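Local coordinates for protein alpha-14 giardin (Giardia lamblia, PDB 3CHJ) that binds calcium as an annexin and may act as a calcium-regulated structural element linking the phospholipid bilayer to the underlying axoneme, at residues S38-L44 / P317-M321; L32-A36 / L74-Y79; L217-E222 / F233-D238; A175-V181 / E222-Q226. All coordinates share one frame; numbering follows the deposited sequence.

Interaction 1: S38-L44 / P317-M321; sequences SYPPNQL and PLLSM
Met321, the last modelled residue, lays its thioether across one face of the Tyr39 ring. Its CE sits 4.0 Å from the centroid of the Tyr39 ring and 21° off the normal, a CH-pi contact. SD of Met321 is farther out above the same ring, a Met-aromatic pair. Along the ring margin, CE1 of Tyr39 touches CB of Leu319 and CG of Met321, each at 3.6 Å. Val15 of helix 12-24 joins this packed side, meeting both Tyr39 and Met321.

The polar grip comes from Gln43, whose side chain runs extended beyond CG (chi2 -163°) and presents both ends of its amide. Gln43 OE1 accepts the backbone N of Met321 at 2.9 Å, the donor tilted from the carbonyl plane. Gln43 NE2 donates to Ser320 OG at 3.2 Å, the OG in the amide plane, in a nearly straight 173° bond. Leu319 N bonds to Ser38 O at 2.8 Å.

The other side is looser: Leu318 is exposed and meets 38-44 through CB and CD2, each 3.7 Å from Ser38 O. Three hydrogen bonds, at Ser38 O and both ends of the Gln43 amide, with a Met-aromatic contact, imply an extended tail held without strand pairing.

Interaction 2: L32-A36 / L74-Y79; sequences LIEIA and LVLMLY
A chi2 of -11° turns the Tyr79 ring until its plane nearly includes its own CA, and this presents the ring edge and hydroxyl to Leu32 and Ala36. In Ile33, the bend at chi2 (-57°) swings CD1 across to Leu78, although the CB of Ile33 points away from the 74-79 segment.

Tyr79 OH donates to Leu32 O at 2.7 Å, meeting the carbonyl in its plane on a lone pair. That same oxygen also accepts a weak helical bond from Ala36 N, 3.3 Å, longer than the phenol bond. Ala36 CB lies at the ring edge, 3.9 Å from Tyr79 CE1.

The remaining evidence is apolar. Leu78 CD1 touches both Ile33 CD1, at 3.7 Å, and Ala36 CB, at 3.8 Å, while Val75 CG2 approaches Leu32 CB at 4.2 Å, the two side chains crossing at about a right angle.

The short axes run almost parallel, 21° apart with a closest approach of 10.3 Å. Helix 12-24 packs on Leu32 and Ile35, helix 301-310 on Ile33, helix 262-272 on Leu74 and Leu78, and helix 41-55 on Tyr79, leaving this pair buried inside an all-helical bundle.

Interaction 3: L217-E222 / F233-D238; sequences LRAGVE and FKLAHD
Arg218 and Asp238 form the charged core, with the arginine chain extended from CG to NE. Its grip is side-on and two-pronged: Arg218 NE binds Asp238 OD1 at 2.8 Å and NH2 binds Asp238 OD2 at 2.8 Å, both on the syn side. Guanidinium and carboxylate planes are only 13° apart. OD1 of Asp238 also accepts ND1 of His237 at 2.9 Å, from the anti side. OD1 thus has two donors and the carboxylate three, which would hold its rotation. The third corner of this salt-bridge network is Glu222, whose OE2 takes Arg218 NH1 at 3.1 Å from above the carboxylate plane. Lys234 NZ pairs with Glu230, and His205 ND1 bonds to His237 NE2.

Face contacts come next. Arg218 CB stands over the His237 ring, 3.9 Å from its centroid and 9° off the normal, a CH-pi contact. The Lys234 chain crosses one face of the guanidinium, CG above its centre. Phe249 makes a cation-pi contact with Arg218.

Among apolar contacts, Val221 CG1 meets Phe233 CB at 3.6 Å. The axes of 217-222 and 233-238 lie 166° apart and 9.8 Å at closest approach, as in an antiparallel hairpin of helices 217-224 and 227-241 within the annexin fold.

Interaction 4: A175-V181 / E222-Q226; sequences AIETKGV and EDEFQ. With CA (calcium ion), chain B.
This contact is an annexin calcium site, in which the end of helix 162-177 and the loop after it supply three carbonyls, and a glutamate over 40 residues later in sequence adds a bidentate carboxylate, resembling the type II sites of the family. From the 175-181 segment, calcium is bound by Ala175 O at 2.3 Å, Thr178 O at 2.4 Å and Gly180 O at 2.4 Å. Thr178 also binds through its side chain: chi1 of 61° sets OG1 between backbone N and carbonyl carbon, and OG1 lies 2.4 Å from calcium. Gly180 has a positive phi of 81° where its carbonyl turns to the ion.

Glu224 approaches from the end of helix 217-224. Its chain bends at chi2 (79°) and brings both Glu224 carboxylate oxygens in, OE1 at 2.5 Å and OE2 at 2.5 Å from calcium. Glu185 supplies the seventh ligand atom, and Trp189 NE1 donates to OE2 of Glu224, a second-shell bond that would steady the carboxylate.

Beside the ion, Val181 CG2 packs against Phe225 CE1 at 3.5 Å, while CG of Glu224 lies over a face of the same ring. Waters link the segments on the polar side. One donates to both Ile176 O and Asp223 OD2; another accepts Gly180 N at 2.9 Å and donates to the carbonyls of Asp223 and Glu224.

How the interactions relate
From the N terminus, interaction 2 opens first on helix 31-38, and interaction 1 opens just beyond it. Interaction 2 closes at helix 69-78, while interaction 1 waits for the C-terminal tail, so the two cross, and Leu44 packs against both Ile35 and Tyr79 where they meet. Interactions 3 and 4 are nested inside the long loop that interaction 1 closes. They cross each other: 175-181 opens, then 217-222, and the closures at 222-226 and 233-238 follow. Both use helix 217-224, and they touch where Phe233 meets Phe225 and Gly220 meets Ile176, so the calcium site adjoins the hairpin. The two pairs lie on opposite sides of the chain's centre.

Interaction 1: S38-L44 / P317-M321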
# COMPACT_ATOMS: atom_id res chain seq x y z
N SER A 38 19.02 3.80 -1.91
CA SER A 38 20.05 4.86 -1.88
C SER A 38 19.72 6.10 -2.69
O SER A 38 20.35 7.15 -2.49
CB SER A 38 21.39 4.30 -2.37
OG SER A 38 21.89 3.34 -1.47
N TYR A 39 18.79 5.99 -3.63
CA TYR A 39 18.49 7.07 -4.58
C TYR A 39 16.99 7.35 -4.67
O TYR A 39 16.18 6.45 -4.44
CB TYR A 39 19.00 6.73 -5.99
CG TYR A 39 20.49 6.49 -6.06
CD1 TYR A 39 21.38 7.57 -6.14
CD2 TYR A 39 21.00 5.20 -6.07
CE1 TYR A 39 22.76 7.34 -6.21
CE2 TYR A 39 22.37 4.97 -6.13
CZ TYR A 39 23.24 6.04 -6.20
OH TYR A 39 24.60 5.78 -6.26
N PRO A 40 16.61 8.61 -4.99
CA PRO A 40 15.19 8.92 -5.16
C PRO A 40 14.61 8.26 -6.41
O PRO A 40 15.33 7.99 -7.36
CB PRO A 40 15.18 10.45 -5.30
CG PRO A 40 16.54 10.82 -5.74
CD PRO A 40 17.48 9.79 -5.17
N PRO A 41 13.30 7.96 -6.40
CA PRO A 41 12.65 7.27 -7.52
C PRO A 41 12.86 7.89 -8.90
O PRO A 41 12.96 7.16 -9.89
CB PRO A 41 11.17 7.29 -7.13
CG PRO A 41 11.22 7.21 -5.65
CD PRO A 41 12.35 8.15 -5.29
N ASN A 42 12.93 9.22 -8.98
CA ASN A 42 13.10 9.84 -10.29
C ASN A 42 14.46 9.53 -10.89
O ASN A 42 14.58 9.36 -12.10
CB ASN A 42 12.85 11.36 -10.23
CG ASN A 42 11.37 11.69 -10.10
OD1 ASN A 42 10.50 11.06 -10.73
ND2 ASN A 42 11.07 12.70 -9.29
N GLN A 43 15.47 9.41 -10.03
CA GLN A 43 16.81 9.04 -10.47
C GLN A 43 16.87 7.56 -10.84
O GLN A 43 17.59 7.18 -11.78
CB GLN A 43 17.86 9.36 -9.40
CG GLN A 43 17.97 10.85 -9.12
CD GLN A 43 19.24 11.26 -8.38
OE1 GLN A 43 20.01 10.43 -7.89
NE2 GLN A 43 19.46 12.57 -8.32
N LEU A 44 16.15 6.72 -10.10
CA LEU A 44 16.08 5.29 -10.45
C LEU A 44 15.41 5.09 -11.81
O LEU A 44 15.84 4.25 -12.61
CB LEU A 44 15.35 4.52 -9.36
CG LEU A 44 16.01 4.53 -7.97
CD1 LEU A 44 15.06 3.98 -6.88
CD2 LEU A 44 17.35 3.77 -7.97
N PRO A 317 21.20 10.26 4.92
CA PRO A 317 20.76 10.93 3.69
C PRO A 317 20.93 10.09 2.42
O PRO A 317 21.85 9.28 2.32
CB PRO A 317 21.66 12.17 3.64
CG PRO A 317 22.01 12.43 5.07
CD PRO A 317 22.20 11.06 5.66
N LEU A 318 20.03 10.31 1.48
CA LEU A 318 20.10 9.69 0.17
C LEU A 318 21.31 10.17 -0.62
O LEU A 318 21.81 11.28 -0.41
CB LEU A 318 18.80 9.95 -0.61
CG LEU A 318 17.55 9.29 -0.03
CD1 LEU A 318 16.32 9.70 -0.80
CD2 LEU A 318 17.70 7.77 -0.02
N LEU A 319 21.79 9.30 -1.51
CA LEU A 319 22.85 9.66 -2.43
C LEU A 319 22.24 10.33 -3.66
O LEU A 319 21.01 10.33 -3.83
CB LEU A 319 23.65 8.43 -2.85
CG LEU A 319 24.22 7.54 -1.74
CD1 LEU A 319 24.95 6.34 -2.32
CD2 LEU A 319 25.15 8.35 -0.82
N SER A 320 23.09 10.91 -4.49
CA SER A 320 22.64 11.45 -5.77
C SER A 320 23.50 10.87 -6.88
O SER A 320 24.69 10.63 -6.69
CB SER A 320 22.72 12.98 -5.77
OG SER A 320 22.21 13.51 -6.98
N MET A 321 22.88 10.63 -8.03
CA MET A 321 23.60 10.22 -9.22
C MET A 321 24.18 11.47 -9.88
O MET A 321 25.23 11.42 -10.51
CB MET A 321 22.67 9.47 -10.20
CG MET A 321 22.14 8.16 -9.65
SD MET A 321 21.21 7.18 -10.85
CE MET A 321 20.28 6.12 -9.75

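Interaction 2: L32-A36 / L74-Y79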
# COMPACT_ATOMS: atom_id res chain seq x y z
N LEU A 32 20.89 -4.56 -6.12
CA LEU A 32 19.69 -4.01 -6.75
C LEU A 32 18.81 -3.32 -5.73
O LEU A 32 18.17 -2.32 -6.06
CB LEU A 32 18.88 -5.10 -7.47
CG LEU A 32 19.63 -5.85 -8.59
CD1 LEU A 32 18.78 -6.99 -9.11
CD2 LEU A 32 20.02 -4.89 -9.71
N ILE A 33 18.77 -3.88 -4.52
CA ILE A 33 17.95 -3.35 -3.43
C ILE A 33 18.64 -2.17 -2.75
O ILE A 33 18.00 -1.16 -2.44
CB ILE A 33 17.62 -4.45 -2.40
CG1 ILE A 33 16.86 -5.61 -3.06
CG2 ILE A 33 16.85 -3.87 -1.23
CD1 ILE A 33 15.53 -5.23 -3.77
N GLU A 34 19.96 -2.28 -2.55
CA GLU A 34 20.74 -1.14 -2.06
C GLU A 34 20.58 0.09 -2.95
O GLU A 34 20.37 1.22 -2.46
CB GLU A 34 22.21 -1.52 -1.85
CG GLU A 34 22.41 -2.59 -0.76
CD GLU A 34 22.15 -2.08 0.68
OE1 GLU A 34 22.62 -2.76 1.63
OE2 GLU A 34 21.46 -1.06 0.89
N ILE A 35 20.61 -0.11 -4.27
CA ILE A 35 20.41 0.97 -5.20
C ILE A 35 19.01 1.61 -4.99
O ILE A 35 18.86 2.82 -4.92
CB ILE A 35 20.64 0.48 -6.65
CG1 ILE A 35 22.13 0.21 -6.90
CG2 ILE A 35 20.17 1.48 -7.66
CD1 ILE A 35 22.42 -0.62 -8.17
N ALA A 36 17.98 0.77 -4.82
CA ALA A 36 16.64 1.30 -4.60
C ALA A 36 16.53 2.13 -3.33
O ALA A 36 15.77 3.11 -3.31
CB ALA A 36 15.59 0.17 -4.57
N LEU A 74 9.48 -7.22 -8.13
CA LEU A 74 9.79 -6.29 -7.05
C LEU A 74 10.74 -5.20 -7.50
O LEU A 74 10.44 -4.01 -7.33
CB LEU A 74 10.38 -7.07 -5.86
CG LEU A 74 10.88 -6.23 -4.68
CD1 LEU A 74 9.67 -5.50 -4.02
CD2 LEU A 74 11.56 -7.15 -3.70
N VAL A 75 11.87 -5.58 -8.09
CA VAL A 75 12.87 -4.60 -8.54
C VAL A 75 12.26 -3.59 -9.52
O VAL A 75 12.48 -2.39 -9.41
CB VAL A 75 14.12 -5.30 -9.14
CG1 VAL A 75 15.04 -4.32 -9.83
CG2 VAL A 75 14.87 -6.05 -8.04
N LEU A 76 11.49 -4.08 -10.49
CA LEU A 76 10.87 -3.16 -11.47
C LEU A 76 9.94 -2.16 -10.78
O LEU A 76 9.90 -0.99 -11.18
CB LEU A 76 10.14 -3.93 -12.56
CG LEU A 76 11.10 -4.71 -13.47
CD1 LEU A 76 10.32 -5.62 -14.41
CD2 LEU A 76 12.04 -3.80 -14.25
N MET A 77 9.24 -2.59 -9.74
CA MET A 77 8.33 -1.70 -9.00
C MET A 77 9.13 -0.62 -8.28
O MET A 77 8.64 0.51 -8.09
CB MET A 77 7.51 -2.47 -7.98
CG MET A 77 6.43 -3.38 -8.54
SD MET A 77 5.39 -3.92 -7.14
CE MET A 77 4.45 -5.28 -7.89
N LEU A 78 10.34 -0.96 -7.88
CA LEU A 78 11.15 -0.04 -7.06
C LEU A 78 11.73 1.08 -7.88
O LEU A 78 12.02 2.15 -7.33
CB LEU A 78 12.27 -0.79 -6.35
CG LEU A 78 11.85 -1.86 -5.34
CD1 LEU A 78 13.08 -2.64 -4.89
CD2 LEU A 78 11.12 -1.23 -4.14
N TYR A 79 11.92 0.86 -9.18
CA TYR A 79 12.66 1.85 -9.97
C TYR A 79 11.70 2.82 -10.69
O TYR A 79 12.06 3.46 -11.67
CB TYR A 79 13.64 1.17 -10.95
CG TYR A 79 14.78 0.36 -10.33
CD1 TYR A 79 15.09 0.43 -8.97
CD2 TYR A 79 15.60 -0.42 -11.13
CE1 TYR A 79 16.15 -0.30 -8.42
CE2 TYR A 79 16.65 -1.16 -10.61
CZ TYR A 79 16.94 -1.08 -9.26
OH TYR A 79 17.99 -1.83 -8.75

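Interaction 3: L217-E222 / F233-D238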
# COMPACT_ATOMS: atom_id res chain seq x y z
N LEU A 217 -12.35 1.68 18.47
CA LEU A 217 -13.04 1.87 17.19
C LEU A 217 -12.67 0.75 16.22
O LEU A 217 -13.54 0.19 15.55
CB LEU A 217 -12.71 3.25 16.62
CG LEU A 217 -13.20 3.60 15.21
CD1 LEU A 217 -14.72 3.48 15.14
CD2 LEU A 217 -12.74 5.02 14.85
N ARG A 218 -11.38 0.41 16.16
CA ARG A 218 -10.95 -0.70 15.29
C ARG A 218 -11.57 -2.03 15.70
O ARG A 218 -11.90 -2.84 14.84
CB ARG A 218 -9.44 -0.81 15.24
CG ARG A 218 -8.94 -1.60 14.00
CD ARG A 218 -7.46 -1.71 14.16
NE ARG A 218 -6.71 -2.19 13.00
CZ ARG A 218 -6.49 -3.47 12.70
NH1 ARG A 218 -7.06 -4.44 13.43
NH2 ARG A 218 -5.71 -3.78 11.66
N ALA A 219 -11.72 -2.29 17.00
CA ALA A 219 -12.43 -3.48 17.45
C ALA A 219 -13.88 -3.50 16.96
O ALA A 219 -14.42 -4.56 16.63
CB ALA A 219 -12.35 -3.60 18.98
N GLY A 220 -14.50 -2.31 16.90
CA GLY A 220 -15.86 -2.15 16.37
C GLY A 220 -15.93 -2.48 14.89
O GLY A 220 -16.89 -3.08 14.43
N VAL A 221 -14.88 -2.13 14.15
CA VAL A 221 -14.78 -2.50 12.73
C VAL A 221 -14.78 -4.02 12.59
O VAL A 221 -15.49 -4.58 11.74
CB VAL A 221 -13.52 -1.90 12.07
CG1 VAL A 221 -13.21 -2.60 10.74
CG2 VAL A 221 -13.71 -0.39 11.86
N GLU A 222 -14.01 -4.68 13.47
CA GLU A 222 -13.92 -6.13 13.45
C GLU A 222 -15.28 -6.75 13.73
O GLU A 222 -15.66 -7.70 13.07
CB GLU A 222 -12.86 -6.62 14.45
CG GLU A 222 -11.43 -6.23 14.07
CD GLU A 222 -10.49 -5.91 15.25
OE1 GLU A 222 -10.57 -6.56 16.33
OE2 GLU A 222 -9.65 -4.98 15.07
N PHE A 233 -11.79 -1.92 5.82
CA PHE A 233 -12.03 -0.91 6.88
C PHE A 233 -10.94 -0.90 7.93
O PHE A 233 -10.61 0.17 8.48
CB PHE A 233 -13.43 -1.05 7.47
CG PHE A 233 -14.49 -0.43 6.60
CD1 PHE A 233 -14.95 0.87 6.87
CD2 PHE A 233 -15.01 -1.12 5.52
CE1 PHE A 233 -15.93 1.48 6.06
CE2 PHE A 233 -15.99 -0.52 4.70
CZ PHE A 233 -16.46 0.77 4.98
N LYS A 234 -10.35 -2.06 8.22
CA LYS A 234 -9.18 -2.09 9.11
C LYS A 234 -8.01 -1.34 8.47
O LYS A 234 -7.32 -0.55 9.14
CB LYS A 234 -8.75 -3.53 9.40
CG LYS A 234 -9.63 -4.28 10.38
CD LYS A 234 -9.10 -5.70 10.52
CE LYS A 234 -9.76 -6.35 11.70
NZ LYS A 234 -9.22 -7.72 11.96
N LEU A 235 -7.80 -1.57 7.17
CA LEU A 235 -6.69 -0.94 6.46
C LEU A 235 -6.88 0.58 6.43
O LEU A 235 -5.92 1.32 6.71
CB LEU A 235 -6.55 -1.53 5.06
CG LEU A 235 -5.36 -0.95 4.28
CD1 LEU A 235 -4.05 -1.29 4.94
CD2 LEU A 235 -5.40 -1.43 2.81
N ALA A 236 -8.10 1.05 6.14
CA ALA A 236 -8.41 2.48 6.12
C ALA A 236 -8.22 3.06 7.52
O ALA A 236 -7.63 4.13 7.67
CB ALA A 236 -9.83 2.73 5.64
N HIS A 237 -8.72 2.35 8.53
CA HIS A 237 -8.48 2.78 9.91
C HIS A 237 -7.00 3.02 10.18
O HIS A 237 -6.59 4.08 10.65
CB HIS A 237 -9.01 1.75 10.93
CG HIS A 237 -8.64 2.10 12.34
ND1 HIS A 237 -7.39 1.86 12.86
CD2 HIS A 237 -9.34 2.72 13.32
CE1 HIS A 237 -7.33 2.31 14.10
NE2 HIS A 237 -8.51 2.82 14.41
N ASP A 238 -6.19 2.01 9.88
CA ASP A 238 -4.78 2.05 10.20
C ASP A 238 -4.05 3.12 9.37
O ASP A 238 -3.17 3.81 9.89
CB ASP A 238 -4.18 0.67 9.96
CG ASP A 238 -4.63 -0.34 11.00
OD1 ASP A 238 -5.36 0.01 11.96
OD2 ASP A 238 -4.23 -1.52 10.88

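Interaction 4: A175-V181 / E222-Q226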
# COMPACT_ATOMS: atom_id res chain seq x y z
N ALA A 175 -23.92 2.08 14.84
CA ALA A 175 -23.61 1.11 13.80
C ALA A 175 -22.83 -0.09 14.34
O ALA A 175 -23.10 -1.24 13.99
CB ALA A 175 -22.84 1.79 12.67
N ILE A 176 -21.86 0.17 15.21
CA ILE A 176 -21.05 -0.89 15.81
C ILE A 176 -21.90 -1.81 16.70
O ILE A 176 -21.67 -3.02 16.76
CB ILE A 176 -19.88 -0.26 16.58
CG1 ILE A 176 -18.83 0.25 15.57
CG2 ILE A 176 -19.27 -1.26 17.57
CD1 ILE A 176 -17.75 1.16 16.17
N GLU A 177 -22.91 -1.23 17.34
CA GLU A 177 -23.73 -2.00 18.28
C GLU A 177 -24.66 -2.99 17.62
O GLU A 177 -24.98 -4.02 18.21
CB GLU A 177 -24.49 -1.08 19.24
CG GLU A 177 -23.60 -0.49 20.30
CD GLU A 177 -24.36 0.25 21.39
OE1 GLU A 177 -25.53 -0.09 21.66
OE2 GLU A 177 -23.77 1.16 21.99
N THR A 178 -25.09 -2.69 16.38
CA THR A 178 -26.03 -3.56 15.66
C THR A 178 -25.32 -4.61 14.81
O THR A 178 -24.33 -4.30 14.12
CB THR A 178 -26.95 -2.76 14.73
OG1 THR A 178 -26.14 -2.08 13.75
CG2 THR A 178 -27.77 -1.73 15.51
N LYS A 179 -25.82 -5.85 14.86
CA LYS A 179 -25.28 -6.93 14.05
C LYS A 179 -25.54 -6.67 12.56
O LYS A 179 -26.69 -6.47 12.14
CB LYS A 179 -25.90 -8.27 14.47
CG LYS A 179 -25.25 -9.48 13.83
CD LYS A 179 -26.04 -10.75 14.16
CE LYS A 179 -25.81 -11.17 15.61
NZ LYS A 179 -26.60 -12.39 15.99
N GLY A 180 -24.47 -6.64 11.78
CA GLY A 180 -24.56 -6.39 10.34
C GLY A 180 -24.67 -4.90 10.02
O GLY A 180 -25.05 -4.10 10.88
N VAL A 181 -24.33 -4.53 8.78
CA VAL A 181 -24.46 -3.14 8.35
C VAL A 181 -25.90 -2.90 7.94
O VAL A 181 -26.36 -3.43 6.92
CB VAL A 181 -23.51 -2.82 7.15
CG1 VAL A 181 -23.68 -1.38 6.70
CG2 VAL A 181 -22.05 -3.12 7.52
N GLU A 222 -14.01 -4.68 13.47
CA GLU A 222 -13.92 -6.13 13.45
C GLU A 222 -15.28 -6.75 13.73
O GLU A 222 -15.66 -7.70 13.07
CB GLU A 222 -12.86 -6.62 14.45
CG GLU A 222 -11.43 -6.23 14.07
CD GLU A 222 -10.49 -5.91 15.25
OE1 GLU A 222 -10.57 -6.56 16.33
OE2 GLU A 222 -9.65 -4.98 15.07
N ASP A 223 -16.03 -6.18 14.69
CA ASP A 223 -17.37 -6.67 15.01
C ASP A 223 -18.28 -6.58 13.79
O ASP A 223 -19.02 -7.52 13.48
CB ASP A 223 -18.01 -5.87 16.15
CG ASP A 223 -17.35 -6.11 17.49
OD1 ASP A 223 -16.54 -7.05 17.62
OD2 ASP A 223 -17.65 -5.34 18.42
N GLU A 224 -18.18 -5.46 13.09
CA GLU A 224 -19.17 -5.09 12.06
C GLU A 224 -19.01 -5.81 10.73
O GLU A 224 -20.00 -6.12 10.05
CB GLU A 224 -19.15 -3.57 11.82
CG GLU A 224 -20.19 -3.06 10.79
CD GLU A 224 -21.62 -2.94 11.34
OE1 GLU A 224 -22.05 -3.81 12.14
OE2 GLU A 224 -22.32 -1.99 10.97
N PHE A 225 -17.76 -6.04 10.35
CA PHE A 225 -17.46 -6.48 9.00
C PHE A 225 -16.79 -7.83 8.98
O PHE A 225 -16.23 -8.27 9.98
CB PHE A 225 -16.52 -5.48 8.34
CG PHE A 225 -17.11 -4.10 8.16
CD1 PHE A 225 -18.08 -3.87 7.19
CD2 PHE A 225 -16.71 -3.03 8.96
CE1 PHE A 225 -18.64 -2.58 6.99
CE2 PHE A 225 -17.26 -1.74 8.78
CZ PHE A 225 -18.24 -1.53 7.79
N GLN A 226 -16.86 -8.48 7.82
CA GLN A 226 -16.13 -9.71 7.57
C GLN A 226 -15.50 -9.70 6.18
O GLN A 226 -15.77 -8.81 5.37
CB GLN A 226 -17.05 -10.94 7.73
CG GLN A 226 -18.06 -11.08 6.60
CD GLN A 226 -18.94 -12.28 6.82
OE1 GLN A 226 -19.79 -12.29 7.72
NE2 GLN A 226 -18.72 -13.33 6.02
CA CA B . -24.18 -2.54 12.49
O HOH W 1 -21.23 -4.73 14.71
O HOH W 2 -20.22 -4.45 18.71
O HOH W 3 -21.82 -7.65 12.08